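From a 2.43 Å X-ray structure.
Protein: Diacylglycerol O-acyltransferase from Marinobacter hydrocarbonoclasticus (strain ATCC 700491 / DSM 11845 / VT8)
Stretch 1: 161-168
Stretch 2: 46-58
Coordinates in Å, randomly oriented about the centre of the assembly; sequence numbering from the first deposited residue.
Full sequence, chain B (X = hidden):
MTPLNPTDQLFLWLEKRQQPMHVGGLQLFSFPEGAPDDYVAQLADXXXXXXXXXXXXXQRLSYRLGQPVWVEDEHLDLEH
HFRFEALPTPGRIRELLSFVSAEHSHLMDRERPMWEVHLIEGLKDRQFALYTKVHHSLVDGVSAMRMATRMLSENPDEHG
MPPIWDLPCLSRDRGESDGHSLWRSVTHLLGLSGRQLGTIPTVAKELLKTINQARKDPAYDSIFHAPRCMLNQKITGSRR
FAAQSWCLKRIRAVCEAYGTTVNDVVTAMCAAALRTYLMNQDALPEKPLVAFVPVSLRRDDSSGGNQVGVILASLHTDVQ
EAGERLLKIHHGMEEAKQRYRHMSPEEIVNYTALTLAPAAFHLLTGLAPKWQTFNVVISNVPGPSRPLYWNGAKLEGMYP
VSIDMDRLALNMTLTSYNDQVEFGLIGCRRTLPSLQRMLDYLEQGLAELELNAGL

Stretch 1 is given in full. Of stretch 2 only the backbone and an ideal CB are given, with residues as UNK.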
# COMPACT_ATOMS: atom_id res chain seq x y z
N MET B 161 -22.30 19.75 2.52
CA MET B 161 -22.65 18.36 2.22
C MET B 161 -21.66 17.39 2.86
O MET B 161 -20.46 17.66 2.89
CB MET B 161 -22.67 18.12 0.72
CG MET B 161 -24.01 18.34 0.04
SD MET B 161 -23.74 18.72 -1.71
CE MET B 161 -23.65 20.49 -1.62
N PRO B 162 -22.16 16.25 3.33
CA PRO B 162 -21.31 15.30 4.06
C PRO B 162 -20.29 14.63 3.15
O PRO B 162 -20.36 14.75 1.92
CB PRO B 162 -22.31 14.26 4.60
CG PRO B 162 -23.66 14.86 4.42
CD PRO B 162 -23.56 15.80 3.27
N PRO B 163 -19.32 13.93 3.74
CA PRO B 163 -18.48 13.00 2.98
C PRO B 163 -19.06 11.59 2.96
O PRO B 163 -19.98 11.25 3.72
CB PRO B 163 -17.16 13.05 3.76
CG PRO B 163 -17.58 13.32 5.18
CD PRO B 163 -18.76 14.24 5.08
N ILE B 164 -18.50 10.75 2.08
CA ILE B 164 -19.09 9.44 1.82
C ILE B 164 -19.17 8.58 3.07
O ILE B 164 -20.02 7.68 3.16
CB ILE B 164 -18.30 8.69 0.72
CG1 ILE B 164 -19.18 7.62 0.09
CG2 ILE B 164 -17.04 8.03 1.33
CD1 ILE B 164 -18.67 7.12 -1.22
N TRP B 165 -18.30 8.80 4.04
CA TRP B 165 -18.34 7.87 5.16
C TRP B 165 -19.49 8.17 6.12
O TRP B 165 -19.77 7.35 7.00
CB TRP B 165 -17.01 7.87 5.91
CG TRP B 165 -16.50 9.21 6.36
CD1 TRP B 165 -16.86 9.87 7.49
CD2 TRP B 165 -15.52 10.03 5.70
NE1 TRP B 165 -16.17 11.05 7.58
CE2 TRP B 165 -15.34 11.17 6.49
CE3 TRP B 165 -14.79 9.90 4.52
CZ2 TRP B 165 -14.45 12.18 6.15
CZ3 TRP B 165 -13.90 10.90 4.18
CH2 TRP B 165 -13.74 12.03 4.99
N ASP B 166 -20.18 9.30 5.93
CA ASP B 166 -21.31 9.72 6.77
C ASP B 166 -22.47 10.06 5.85
O ASP B 166 -22.57 11.20 5.36
CB ASP B 166 -20.92 10.90 7.65
CG ASP B 166 -21.75 10.97 8.93
OD1 ASP B 166 -22.18 9.91 9.46
OD2 ASP B 166 -21.97 12.11 9.41
N LEU B 167 -23.36 9.10 5.61
CA LEU B 167 -24.44 9.31 4.67
C LEU B 167 -25.78 8.91 5.28
O LEU B 167 -25.85 7.92 6.03
CB LEU B 167 -24.22 8.52 3.35
CG LEU B 167 -23.24 9.04 2.28
CD1 LEU B 167 -23.31 8.17 1.05
CD2 LEU B 167 -23.45 10.50 1.90
N PRO B 168 -26.85 9.65 4.97
CA PRO B 168 -28.23 9.30 5.34
C PRO B 168 -28.60 7.87 4.97
O PRO B 168 -29.08 7.14 5.83
CB PRO B 168 -29.06 10.31 4.55
CG PRO B 168 -28.16 11.51 4.42
CD PRO B 168 -26.77 10.97 4.31
N UNK B 46 -11.45 20.68 7.18
CA UNK B 46 -12.78 20.45 7.74
C UNK B 46 -13.25 19.02 7.55
O UNK B 46 -14.12 18.57 8.31
CB UNK B 46 -13.79 21.41 7.11
N UNK B 47 -12.70 18.28 6.59
CA UNK B 47 -13.05 16.87 6.49
C UNK B 47 -12.46 16.09 7.66
O UNK B 47 -13.09 15.17 8.18
CB UNK B 47 -12.56 16.29 5.16
N UNK B 48 -11.24 16.47 8.09
CA UNK B 48 -10.64 15.84 9.26
C UNK B 48 -11.52 16.00 10.49
O UNK B 48 -11.60 15.10 11.33
CB UNK B 48 -9.25 16.43 9.53
N UNK B 49 -12.20 17.14 10.59
CA UNK B 49 -13.11 17.38 11.70
C UNK B 49 -14.25 16.38 11.69
O UNK B 49 -14.55 15.75 12.71
CB UNK B 49 -13.66 18.81 11.65
N UNK B 50 -14.90 16.22 10.54
CA UNK B 50 -16.08 15.36 10.42
C UNK B 50 -15.77 13.94 10.87
O UNK B 50 -15.21 13.14 10.12
CB UNK B 50 -16.59 15.35 8.98
N UNK B 51 -16.16 13.62 12.11
CA UNK B 51 -15.78 12.38 12.78
C UNK B 51 -16.91 11.37 12.88
O UNK B 51 -16.66 10.21 13.20
CB UNK B 51 -15.26 12.69 14.18
N UNK B 52 -18.16 11.75 12.61
CA UNK B 52 -19.22 10.76 12.64
C UNK B 52 -19.16 9.88 11.39
O UNK B 52 -18.97 10.37 10.27
CB UNK B 52 -20.59 11.44 12.75
N UNK B 53 -19.29 8.58 11.61
CA UNK B 53 -19.17 7.56 10.57
C UNK B 53 -20.35 6.61 10.73
O UNK B 53 -20.58 6.08 11.82
CB UNK B 53 -17.84 6.81 10.66
N UNK B 54 -21.08 6.37 9.65
CA UNK B 54 -22.21 5.44 9.68
C UNK B 54 -22.00 4.32 8.67
O UNK B 54 -21.29 4.48 7.67
CB UNK B 54 -23.52 6.17 9.39
N UNK B 55 -22.66 3.20 8.95
CA UNK B 55 -22.63 1.96 8.20
C UNK B 55 -22.71 2.24 6.71
O UNK B 55 -23.42 3.17 6.29
CB UNK B 55 -23.77 1.04 8.63
N UNK B 56 -21.98 1.47 5.87
CA UNK B 56 -21.19 0.33 6.35
C UNK B 56 -19.75 0.68 6.75
O UNK B 56 -18.95 -0.23 7.05
CB UNK B 56 -21.16 -0.75 5.27
N UNK B 57 -19.42 1.97 6.78
CA UNK B 57 -18.05 2.41 6.97
C UNK B 57 -17.55 2.26 8.41
O UNK B 57 -16.37 2.55 8.67
CB UNK B 57 -17.92 3.87 6.54
N UNK B 58 -18.40 1.85 9.35
CA UNK B 58 -17.97 1.63 10.72
C UNK B 58 -17.96 0.16 11.06
O UNK B 58 -17.82 -0.20 12.24
CB UNK B 58 -18.87 2.39 11.69

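Position 46 has nothing of stretch 1 within 5.5 Å of its ideal CB, so the contact sets no preference; the residue is Gln 46.

At 47, on the helix, CA-to-CB points sideways, yet the ideal CB lies 4.4 Å from Trp 165 CH2, with the Pro 163 ring also within side-chain reach. A branched aliphatic or methionine would suit this apolar surface. It is Leu 47 (chi1 m, chi2 t): CD2 reaches 3.7 Å from Pro 163 CB and 4.1 Å from Trp 165 CH2.

Positions 48 and 49 have no neighbour in stretch 1 and would tolerate many polar residues; they are Arg 48 and Gln 49.

At 50, CA-to-CB points toward stretch 1, the ideal CB being 4.4 Å from Pro 163 CG and 4.5 Å from Trp 165 NE1. A long side chain with an aliphatic stem could run along the prolines. Lys 50 does so: CD packs 3.8 Å from Pro 163 CD, and NZ ends 4.0 Å from Pro 162 CA. Its backbone O accepts a weak hydrogen bond from Trp 165 NE1 (3.4 Å, 150°).

Position 51 points away; Thr 51 hydrogen-bonds through OG1 to Gln 49 O (2.5 Å).

At 52 the ideal CB is 3.7 Å from Asp 166 OD2, so a basic or neutral polar side chain would be expected. The residue is instead Glu 52, with OE2 only 3.2 Å from Asp 166 OD1: like charges close together, not a hydrogen bond.

At 53 the backbone is extended (-133/128), and the ideal CB is 4.2 Å from Trp 165 O. Beta-branched residues fit such angles. Val 53 places CG2 3.7 Å from Trp 165 CD1.

Position 54 is also extended, and its N donates to Trp 165 O (3.1 Å, 158°), whatever the side chain, proline apart. With the ideal CB 4.0 Å from Asp 166 OD1, a compact or polar residue would suit. Thr 54 brings its methyl CG2 3.2 Å from Leu 167 O.

Positions 55 and 56 point away. Ala 55 makes no contact; the cis peptide before 56 favours proline, and it is Pro 56.

At 57, CA-to-CB points toward the turn from Pro 163 to Asp 166, suiting a large apolar or aromatic residue. Phe 57 lays one ring face against Trp 165 CA, 3.9 Å from the ring centroid and 15° off its normal, while CZ meets Ile 164 CG1 at 3.9 Å.

Position 58, without contact, is Asn 58.

Stretch 2 (46-58) QLRQKTEVTAPFN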
# COMPACT_ATOMS: atom_id res chain seq x y z
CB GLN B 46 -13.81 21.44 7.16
CG GLN B 46 -15.03 21.65 8.11
CD GLN B 46 -14.75 22.59 9.31
OE1 GLN B 46 -13.73 22.45 10.01
NE2 GLN B 46 -15.67 23.52 9.57
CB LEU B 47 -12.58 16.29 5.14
CG LEU B 47 -13.50 16.59 3.94
CD1 LEU B 47 -12.80 16.35 2.59
CD2 LEU B 47 -14.81 15.84 4.03
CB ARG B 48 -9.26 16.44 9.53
CG ARG B 48 -8.22 16.05 8.53
CD ARG B 48 -6.86 16.33 9.10
NE ARG B 48 -5.98 17.02 8.16
CZ ARG B 48 -5.15 16.39 7.34
NH1 ARG B 48 -5.11 15.06 7.34
NH2 ARG B 48 -4.36 17.08 6.52
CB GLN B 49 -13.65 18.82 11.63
CG GLN B 49 -12.67 19.84 12.13
CD GLN B 49 -12.05 19.40 13.42
OE1 GLN B 49 -10.87 19.05 13.48
NE2 GLN B 49 -12.87 19.37 14.48
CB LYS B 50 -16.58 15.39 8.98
CG LYS B 50 -16.70 16.81 8.43
CD LYS B 50 -17.96 16.99 7.61
CE LYS B 50 -19.20 16.66 8.44
NZ LYS B 50 -20.48 16.83 7.68
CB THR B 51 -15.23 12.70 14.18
OG1 THR B 51 -14.19 13.67 14.08
CG2 THR B 51 -14.65 11.46 14.86
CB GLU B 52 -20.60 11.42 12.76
CG GLU B 52 -21.72 10.40 12.94
CD GLU B 52 -23.10 11.04 13.00
OE1 GLU B 52 -23.49 11.51 14.10
OE2 GLU B 52 -23.79 11.07 11.95
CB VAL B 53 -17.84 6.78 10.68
CG1 VAL B 53 -17.83 5.60 9.70
CG2 VAL B 53 -16.64 7.69 10.44
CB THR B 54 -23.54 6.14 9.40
OG1 THR B 54 -24.62 5.23 9.69
CG2 THR B 54 -23.63 6.60 7.95
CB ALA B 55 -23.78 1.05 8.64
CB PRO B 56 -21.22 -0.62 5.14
CG PRO B 56 -21.28 0.32 3.95
CD PRO B 56 -21.92 1.61 4.40
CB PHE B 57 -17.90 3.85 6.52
CG PHE B 57 -18.26 4.08 5.10
CD1 PHE B 57 -17.29 4.07 4.12
CD2 PHE B 57 -19.58 4.29 4.73
CE1 PHE B 57 -17.62 4.28 2.79
CE2 PHE B 57 -19.92 4.50 3.41
CZ PHE B 57 -18.94 4.50 2.44
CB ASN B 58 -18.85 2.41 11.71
CG ASN B 58 -20.27 1.88 11.79
OD1 ASN B 58 -20.78 1.24 10.87
ND2 ASN B 58 -20.92 2.14 12.91
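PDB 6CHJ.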